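Side-chain contact in elastase inhibitor AFUEI (Aspergillus fumigatus Af293, PDB 3W0E), which inhibits elastases, including human leukocyte elastase, and acts non-competitively with nanomolar Ki on the elastase of its own fungus: residues E6-F11 and S50-Q55. Residues are numbered along the deposited sequence; the frame is centred on the assembly and turned at random.
Sequences EKEAQF and SRLNIQ
Leu-52 meets Ala-9 and Glu-8 where helix 2-15 packs against the three-stranded sheet of this I78-family inhibitor (clan CI-2), and it illustrates how one forked side chain can serve two neighbours on a helix. From its place on the central strand 52-56, Leu-52 sends CB toward the helix. CG, anti to the backbone N (chi1 174°), is the fork, and holds both methyls out toward the helix. There they part company. Leu-52 CD1 lies 3.6 Å from Ala-9 CB, with Ala-9 CA just beyond, so the small residue admits the methyl close to the helix backbone. Leu-52 CD2 turns to Glu-8, 4.0 Å from Glu-8 OE1, with Glu-8 CB beside it. Beyond CG the Glu-8 chain is extended, and it crosses that of Leu-52 at about a right angle. Glu-8 is buried, and its carboxylate is satisfied from the segment ahead of strand 34-37: OE2 accepts from Gln-30 N and OE1 is hydrogen-bonded to Ser-31 OG. Leu-52 also touches Cys-5, and Ala-9 touches Cys-67; the disulfide between these cysteines joins helix to strand 62-67 next to the contact. No hydrogen bond crosses the interface: one methyl packs on an apolar alanine, the other beside an already bonded carboxylate oxygen.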
# COMPACT_ATOMS: atom_id res chain seq x y z
N GLU A 6 -3.91 -9.85 -2.55
CA GLU A 6 -4.86 -9.01 -1.81
C GLU A 6 -5.46 -9.76 -0.63
O GLU A 6 -5.73 -9.16 0.42
CB GLU A 6 -5.97 -8.51 -2.75
CG GLU A 6 -6.54 -7.15 -2.38
CD GLU A 6 -5.49 -6.05 -2.40
OE1 GLU A 6 -5.14 -5.54 -1.31
OE2 GLU A 6 -5.02 -5.67 -3.50
N LYS A 7 -5.68 -11.06 -0.81
CA LYS A 7 -6.16 -11.91 0.26
C LYS A 7 -5.16 -11.95 1.40
O LYS A 7 -5.52 -11.73 2.56
CB LYS A 7 -6.38 -13.34 -0.25
CG LYS A 7 -7.65 -13.58 -1.04
CD LYS A 7 -7.82 -15.07 -1.28
CE LYS A 7 -9.22 -15.43 -1.78
NZ LYS A 7 -9.40 -16.91 -1.85
N GLU A 8 -3.90 -12.25 1.07
CA GLU A 8 -2.84 -12.31 2.07
C GLU A 8 -2.54 -10.94 2.70
O GLU A 8 -2.33 -10.84 3.91
CB GLU A 8 -1.58 -12.96 1.49
CG GLU A 8 -1.77 -14.44 1.15
CD GLU A 8 -0.49 -15.13 0.71
OE1 GLU A 8 0.42 -14.45 0.18
OE2 GLU A 8 -0.39 -16.37 0.89
N ALA A 9 -2.54 -9.87 1.91
CA ALA A 9 -2.34 -8.55 2.50
C ALA A 9 -3.45 -8.26 3.52
O ALA A 9 -3.24 -7.55 4.50
CB ALA A 9 -2.29 -7.48 1.43
N GLN A 10 -4.62 -8.84 3.28
CA GLN A 10 -5.76 -8.67 4.19
C GLN A 10 -5.56 -9.49 5.45
O GLN A 10 -5.79 -9.00 6.56
CB GLN A 10 -7.06 -9.10 3.50
CG GLN A 10 -8.30 -9.02 4.38
CD GLN A 10 -8.77 -7.59 4.60
OE1 GLN A 10 -8.10 -6.63 4.19
NE2 GLN A 10 -9.94 -7.44 5.23
N PHE A 11 -5.15 -10.75 5.27
CA PHE A 11 -4.84 -11.65 6.37
C PHE A 11 -3.79 -11.02 7.27
O PHE A 11 -3.87 -11.10 8.50
CB PHE A 11 -4.31 -12.98 5.81
CG PHE A 11 -3.73 -13.89 6.86
CD1 PHE A 11 -2.36 -13.94 7.07
CD2 PHE A 11 -4.54 -14.70 7.63
CE1 PHE A 11 -1.82 -14.78 8.02
CE2 PHE A 11 -4.00 -15.54 8.59
CZ PHE A 11 -2.64 -15.57 8.79
N SER A 50 0.74 -7.81 -8.33
CA SER A 50 0.97 -9.17 -7.81
C SER A 50 1.93 -9.21 -6.62
O SER A 50 2.09 -10.25 -5.99
CB SER A 50 1.54 -10.08 -8.92
OG SER A 50 0.78 -9.99 -10.12
N ARG A 51 2.58 -8.09 -6.33
CA ARG A 51 3.63 -8.06 -5.31
C ARG A 51 3.07 -7.74 -3.93
O ARG A 51 2.39 -6.72 -3.74
CB ARG A 51 4.72 -7.06 -5.70
CG ARG A 51 5.88 -6.96 -4.67
CD ARG A 51 7.04 -6.22 -5.26
NE ARG A 51 6.63 -4.91 -5.76
CZ ARG A 51 7.35 -4.14 -6.56
NH1 ARG A 51 8.56 -4.53 -6.95
NH2 ARG A 51 6.87 -2.97 -6.97
N LEU A 52 3.34 -8.62 -2.97
CA LEU A 52 2.91 -8.38 -1.61
C LEU A 52 4.04 -7.64 -0.90
O LEU A 52 5.18 -8.12 -0.87
CB LEU A 52 2.58 -9.68 -0.89
CG LEU A 52 2.26 -9.54 0.59
CD1 LEU A 52 1.11 -8.54 0.82
CD2 LEU A 52 1.93 -10.90 1.18
N ASN A 53 3.71 -6.48 -0.35
CA ASN A 53 4.68 -5.71 0.43
C ASN A 53 4.37 -5.86 1.90
O ASN A 53 3.27 -5.58 2.35
CB ASN A 53 4.64 -4.23 0.05
CG ASN A 53 5.03 -3.99 -1.37
OD1 ASN A 53 6.21 -4.06 -1.73
ND2 ASN A 53 4.05 -3.72 -2.22
N ILE A 54 5.36 -6.32 2.66
CA ILE A 54 5.22 -6.45 4.10
C ILE A 54 6.05 -5.34 4.72
O ILE A 54 7.27 -5.32 4.55
CB ILE A 54 5.75 -7.80 4.56
CG1 ILE A 54 5.00 -8.94 3.86
CG2 ILE A 54 5.62 -7.92 6.08
CD1 ILE A 54 3.58 -9.10 4.32
N GLN A 55 5.41 -4.43 5.42
CA GLN A 55 6.13 -3.30 5.97
C GLN A 55 6.39 -3.59 7.44
O GLN A 55 5.45 -3.93 8.18
CB GLN A 55 5.32 -2.01 5.82
CG GLN A 55 6.10 -0.76 6.13
CD GLN A 55 5.59 0.47 5.39
OE1 GLN A 55 4.52 0.44 4.75
NE2 GLN A 55 6.35 1.55 5.46